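PDB 3K2D: ABC-type metal ion transport system, periplasmic component from Vibrio vulnificus, which binds methionine, probably serves as the substrate-binding lipoprotein of an ABC importer, and activates Toll-like receptor 2. Local coordinates for residues Phe85-Lys97 / Leu166-Ala179. The protein carries 4 engineered substitutions. Sequence-based numbering, arbitrary orientation.
With MET (methionine), chain C.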
loop_
_atom_site.group_PDB
_atom_site.type_symbol
_atom_site.label_atom_id
_atom_site.label_comp_id
_atom_site.label_asym_id
_atom_site.label_seq_id
_atom_site.Cartn_x
_atom_site.Cartn_y
_atom_site.Cartn_z
ATOM N N PHE A 85 -3.271 -9.048 1.032
ATOM C CA PHE A 85 -4.465 -8.431 1.602
ATOM C C PHE A 85 -4.855 -7.114 0.960
ATOM O O PHE A 85 -4.093 -6.514 0.200
ATOM C CB PHE A 85 -4.279 -8.180 3.101
ATOM C CG PHE A 85 -3.899 -9.393 3.874
ATOM C CD1 PHE A 85 -4.772 -10.468 3.974
ATOM C CD2 PHE A 85 -2.664 -9.465 4.499
ATOM C CE1 PHE A 85 -4.420 -11.601 4.687
ATOM C CE2 PHE A 85 -2.294 -10.593 5.214
ATOM C CZ PHE A 85 -3.171 -11.666 5.312
ATOM N N VAL A 86 -6.067 -6.681 1.289
ATOM C CA VAL A 86 -6.604 -5.414 0.824
ATOM C C VAL A 86 -6.484 -4.498 2.034
ATOM O O VAL A 86 -6.765 -4.916 3.156
ATOM C CB VAL A 86 -8.099 -5.511 0.478
ATOM C CG1 VAL A 86 -8.597 -4.165 0.006
ATOM C CG2 VAL A 86 -8.328 -6.581 -0.565
ATOM N N TYR A 87 -6.055 -3.266 1.815
ATOM C CA TYR A 87 -5.928 -2.320 2.908
ATOM C C TYR A 87 -6.741 -1.079 2.543
ATOM O O TYR A 87 -6.200 -0.078 2.085
ATOM C CB TYR A 87 -4.458 -1.963 3.129
ATOM C CG TYR A 87 -3.594 -3.106 3.641
ATOM C CD1 TYR A 87 -3.667 -3.532 4.966
ATOM C CD2 TYR A 87 -2.685 -3.747 2.794
ATOM C CE1 TYR A 87 -2.852 -4.568 5.438
ATOM C CE2 TYR A 87 -1.870 -4.779 3.249
ATOM C CZ TYR A 87 -1.952 -5.186 4.566
ATOM O OH TYR A 87 -1.119 -6.196 5.005
ATOM N N PRO A 88 -8.067 -1.147 2.718
ATOM C CA PRO A 88 -8.931 -0.011 2.399
ATOM C C PRO A 88 -8.366 1.298 2.954
ATOM O O PRO A 88 -8.399 1.545 4.151
ATOM C CB PRO A 88 -10.254 -0.407 3.048
ATOM C CG PRO A 88 -10.268 -1.902 2.852
ATOM C CD PRO A 88 -8.855 -2.280 3.239
ATOM N N ILE A 89 -7.858 2.138 2.066
ATOM C CA ILE A 89 -7.264 3.402 2.466
ATOM C C ILE A 89 -8.291 4.308 3.126
ATOM O O ILE A 89 -9.478 4.251 2.809
ATOM C CB ILE A 89 -6.621 4.113 1.241
ATOM C CG1 ILE A 89 -5.606 5.144 1.725
ATOM C CG2 ILE A 89 -7.694 4.773 0.372
ATOM C CD1 ILE A 89 -4.330 5.162 0.894
ATOM N N ALA A 90 -7.833 5.144 4.047
ATOM C CA ALA A 90 -8.738 6.042 4.741
ATOM C C ALA A 90 -8.207 7.455 4.845
ATOM O O ALA A 90 -7.008 7.711 4.671
ATOM C CB ALA A 90 -9.016 5.514 6.132
ATOM N N GLY A 91 -9.124 8.375 5.126
ATOM C CA GLY A 91 -8.744 9.759 5.316
ATOM C C GLY A 91 -8.724 9.989 6.816
ATOM O O GLY A 91 -9.678 9.635 7.505
ATOM N N TYR A 92 -7.641 10.554 7.334
ATOM C CA TYR A 92 -7.542 10.817 8.763
ATOM C C TYR A 92 -7.482 12.315 9.040
ATOM O O TYR A 92 -7.312 13.121 8.120
ATOM C CB TYR A 92 -6.307 10.140 9.350
ATOM C CG TYR A 92 -6.229 8.656 9.092
ATOM C CD1 TYR A 92 -5.690 8.160 7.900
ATOM C CD2 TYR A 92 -6.686 7.739 10.042
ATOM C CE1 TYR A 92 -5.605 6.790 7.662
ATOM C CE2 TYR A 92 -6.602 6.366 9.813
ATOM C CZ TYR A 92 -6.059 5.902 8.618
ATOM O OH TYR A 92 -5.973 4.555 8.387
ATOM N N SER A 93 -7.607 12.683 10.314
ATOM C CA SER A 93 -7.580 14.087 10.702
ATOM C C SER A 93 -7.423 14.322 12.198
ATOM O O SER A 93 -8.006 13.618 13.016
ATOM C CB SER A 93 -8.864 14.772 10.237
ATOM O OG SER A 93 -8.933 16.095 10.729
ATOM N N LYS A 94 -6.642 15.334 12.548
ATOM C CA LYS A 94 -6.438 15.688 13.945
ATOM C C LYS A 94 -7.342 16.881 14.254
ATOM O O LYS A 94 -7.283 17.446 15.344
ATOM C CB LYS A 94 -4.972 16.073 14.193
ATOM C CG LYS A 94 -3.972 15.086 13.618
ATOM C CD LYS A 94 -3.034 14.468 14.673
ATOM C CE LYS A 94 -1.875 15.386 15.041
ATOM N NZ LYS A 94 -0.891 14.689 15.931
ATOM N N GLN A 95 -8.196 17.245 13.302
ATOM C CA GLN A 95 -9.079 18.395 13.459
ATOM C C GLN A 95 -10.574 18.095 13.371
ATOM O O GLN A 95 -11.365 18.542 14.210
ATOM C CB GLN A 95 -8.732 19.441 12.399
ATOM C CG GLN A 95 -7.253 19.732 12.270
ATOM C CD GLN A 95 -6.685 20.373 13.514
ATOM O OE1 GLN A 95 -5.486 20.628 13.604
ATOM N NE2 GLN A 95 -7.547 20.641 14.483
ATOM N N VAL A 96 -10.971 17.367 12.332
ATOM C CA VAL A 96 -12.376 17.041 12.148
ATOM C C VAL A 96 -12.659 15.559 12.345
ATOM O O VAL A 96 -11.763 14.718 12.265
ATOM C CB VAL A 96 -12.873 17.462 10.745
ATOM C CG1 VAL A 96 -12.853 18.971 10.619
ATOM C CG2 VAL A 96 -12.003 16.823 9.667
ATOM N N LYS A 97 -13.921 15.257 12.600
ATOM C CA LYS A 97 -14.371 13.895 12.825
ATOM C C LYS A 97 -15.296 13.498 11.666
ATOM O O LYS A 97 -15.634 12.329 11.498
ATOM C CB LYS A 97 -15.110 13.836 14.168
ATOM C CG LYS A 97 -15.508 12.458 14.626
ATOM C CD LYS A 97 -16.458 12.531 15.822
ATOM C CE LYS A 97 -17.025 11.145 16.177
ATOM N NZ LYS A 97 -17.988 11.172 17.332
ATOM N N LEU A 166 -0.602 15.403 8.827
ATOM C CA LEU A 166 -1.752 15.636 9.692
ATOM C C LEU A 166 -1.612 16.896 10.539
ATOM O O LEU A 166 -2.613 17.440 11.015
ATOM C CB LEU A 166 -1.991 14.425 10.605
ATOM C CG LEU A 166 -2.490 13.148 9.923
ATOM C CD1 LEU A 166 -2.514 12.004 10.925
ATOM C CD2 LEU A 166 -3.891 13.395 9.322
ATOM N N ASP A 167 -0.383 17.367 10.720
ATOM C CA ASP A 167 -0.137 18.560 11.528
ATOM C C ASP A 167 -0.165 19.853 10.725
ATOM O O ASP A 167 -0.049 20.934 11.289
ATOM C CB ASP A 167 1.220 18.449 12.236
ATOM C CG ASP A 167 1.262 17.321 13.270
ATOM O OD1 ASP A 167 0.450 17.335 14.229
ATOM O OD2 ASP A 167 2.119 16.420 13.129
ATOM N N ASP A 168 -0.336 19.746 9.412
ATOM C CA ASP A 168 -0.328 20.923 8.554
ATOM C C ASP A 168 -1.567 21.118 7.702
ATOM O O ASP A 168 -1.792 22.210 7.182
ATOM C CB ASP A 168 0.893 20.867 7.645
ATOM C CG ASP A 168 2.166 20.624 8.415
ATOM O OD1 ASP A 168 2.580 21.524 9.176
ATOM O OD2 ASP A 168 2.747 19.526 8.274
ATOM N N VAL A 169 -2.367 20.071 7.545
ATOM C CA VAL A 169 -3.570 20.177 6.738
ATOM C C VAL A 169 -4.799 19.790 7.528
ATOM O O VAL A 169 -4.694 19.299 8.650
ATOM C CB VAL A 169 -3.483 19.285 5.489
ATOM C CG1 VAL A 169 -2.281 19.689 4.654
ATOM C CG2 VAL A 169 -3.395 17.823 5.901
ATOM N N ALA A 170 -5.967 20.007 6.938
ATOM C CA ALA A 170 -7.215 19.685 7.608
ATOM C C ALA A 170 -7.477 18.184 7.635
ATOM O O ALA A 170 -8.090 17.663 8.573
ATOM C CB ALA A 170 -8.368 20.396 6.920
ATOM N N LEU A 171 -6.999 17.484 6.613
ATOM C CA LEU A 171 -7.231 16.052 6.528
ATOM C C LEU A 171 -6.302 15.396 5.504
ATOM O O LEU A 171 -5.989 15.984 4.473
ATOM C CB LEU A 171 -8.708 15.826 6.173
ATOM C CG LEU A 171 -9.285 14.418 6.033
ATOM C CD1 LEU A 171 -10.753 14.445 6.425
ATOM C CD2 LEU A 171 -9.101 13.913 4.598
ATOM N N SER A 172 -5.866 14.177 5.796
ATOM C CA SER A 172 -4.959 13.458 4.909
ATOM C C SER A 172 -5.360 12.018 4.664
ATOM O O SER A 172 -5.710 11.294 5.590
ATOM C CB SER A 172 -3.545 13.444 5.489
ATOM O OG SER A 172 -3.079 14.746 5.777
ATOM N N ILE A 173 -5.300 11.608 3.402
ATOM C CA ILE A 173 -5.592 10.233 3.027
ATOM C C ILE A 173 -4.224 9.558 3.074
ATOM O O ILE A 173 -3.327 9.897 2.303
ATOM C CB ILE A 173 -6.220 10.168 1.617
ATOM C CG1 ILE A 173 -7.652 10.724 1.690
ATOM C CG2 ILE A 173 -6.217 8.731 1.097
ATOM C CD1 ILE A 173 -8.364 10.815 0.355
ATOM N N ILE A 174 -4.066 8.625 4.008
ATOM C CA ILE A 174 -2.797 7.943 4.218
ATOM C C ILE A 174 -2.883 6.441 4.010
ATOM O O ILE A 174 -3.832 5.812 4.472
ATOM C CB ILE A 174 -2.306 8.180 5.665
ATOM C CG1 ILE A 174 -2.338 9.677 5.987
ATOM C CG2 ILE A 174 -0.913 7.611 5.846
ATOM C CD1 ILE A 174 -1.983 10.018 7.433
ATOM N N ASN A 175 -1.893 5.874 3.317
ATOM C CA ASN A 175 -1.828 4.430 3.093
ATOM C C ASN A 175 -1.708 3.824 4.497
ATOM O O ASN A 175 -1.004 4.374 5.349
ATOM C CB ASN A 175 -0.571 4.059 2.282
ATOM C CG ASN A 175 -0.574 4.637 0.873
ATOM O OD1 ASN A 175 -1.220 4.106 -0.032
ATOM N ND2 ASN A 175 0.147 5.731 0.683
ATOM N N THR A 176 -2.382 2.706 4.747
ATOM C CA THR A 176 -2.313 2.077 6.068
ATOM C C THR A 176 -0.868 1.702 6.406
ATOM O O THR A 176 -0.488 1.592 7.567
ATOM C CB THR A 176 -3.218 0.819 6.133
ATOM O OG1 THR A 176 -4.589 1.201 5.950
ATOM C CG2 THR A 176 -3.071 0.123 7.469
ATOM N N THR A 177 -0.066 1.517 5.369
ATOM C CA THR A 177 1.341 1.177 5.510
ATOM C C THR A 177 2.042 2.155 6.429
ATOM O O THR A 177 2.946 1.781 7.173
ATOM C CB THR A 177 2.071 1.259 4.161
ATOM O OG1 THR A 177 1.451 0.375 3.226
ATOM C CG2 THR A 177 3.540 0.901 4.331
ATOM N N TYR A 178 1.632 3.416 6.353
ATOM C CA TYR A 178 2.247 4.465 7.148
ATOM C C TYR A 178 1.350 4.940 8.278
ATOM O O TYR A 178 1.832 5.296 9.351
ATOM C CB TYR A 178 2.609 5.640 6.238
ATOM C CG TYR A 178 3.626 5.301 5.167
ATOM C CD1 TYR A 178 4.983 5.220 5.468
ATOM C CD2 TYR A 178 3.225 5.044 3.852
ATOM C CE1 TYR A 178 5.917 4.895 4.500
ATOM C CE2 TYR A 178 4.146 4.721 2.869
ATOM C CZ TYR A 178 5.499 4.649 3.197
ATOM O OH TYR A 178 6.437 4.364 2.217
ATOM N N ALA A 179 0.045 4.949 8.042
ATOM C CA ALA A 179 -0.895 5.384 9.063
ATOM C C ALA A 179 -0.704 4.522 10.308
ATOM O O ALA A 179 -0.861 4.993 11.441
ATOM C CB ALA A 179 -2.313 5.254 8.550
HETATM N N MET C . -0.049 -0.904 0.591
HETATM C CA MET C . -0.725 0.226 -0.154
HETATM C C MET C . -2.182 0.143 0.135
HETATM O O MET C . -2.744 -0.986 0.124
HETATM C CB MET C . -0.610 0.140 -1.663
HETATM C CG MET C . 0.756 0.237 -2.176
HETATM S SD MET C . 0.772 0.642 -3.887
HETATM C CE MET C . 2.528 0.638 -3.893
HETATM O OXT MET C . -2.801 1.196 0.350
HETATM O O HOH W 1 -4.040 1.345 2.601
HETATM O O HOH W 2 -5.215 3.839 5.708
HETATM O O HOH W 3 -5.415 16.888 10.567
HETATM O O HOH W 4 -4.270 20.985 10.862
#
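Tyr92 and Ser172 form an antiparallel hydrogen-bonded pair: Tyr92 N donates to Ser172 O at 2.7 Å, almost straight at 174°, and Ser172 N returns a bond to Tyr92 O. Gly91, with no side chain, faces Ile173 in the neighbouring non-hydrogen-bonded pair, their CA atoms 3.9 Å apart. The Tyr92 ring lies across Ile174, its CD1 4.1 Å from Ile174 CB, while Ala179 CB comes obliquely to the ring, 3.7 Å from Tyr92 CE1. With CG beside the backbone N (chi1 -55°), this ring carries its hydroxyl toward a water that also bonds Thr176 OG1 and donates to Ile174 O. On the side of Ile173, Ile89, just before strand 90-92, crosses it at about a right angle, Ile89 CG1 3.7 Å from Ile173 CG2.

Beyond the strands, Ser93 OG sits anti to its own N (chi1 173°), where it donates to Ala170 O at 2.8 Å and accepts from the backbone N of Gln95 and Val96, an ST turn and ST motif sharing one hydroxyl. Lys94, bent at chi2 and chi3, crosses Leu166 at about a right angle, with Lys94 CG against Leu166 CB. Lys94 NZ pairs with Asp167 OD1 in a salt bridge at 3.4 Å.

Strands 90-92 and 171-174 adjoin in one mixed sheet of this periplasmic-binding-protein fold; helix 114-126 packs on Ile89 and Ile173, and Pro186 touches Tyr92. Toward the ligand, Thr177 OG1 accepts from the methionine N at 3.3 Å, a long bond, and Glu17 and Tyr44 also bond this hydroxyl. Both segments thus help hold the methionine, which Arg119 and Asn202 also bind: a second water, donating to Tyr87 O and to the carboxylate OXT and accepting from Thr176 N, ties the carboxylate to both backbones, and Thr177 takes the amino group directly.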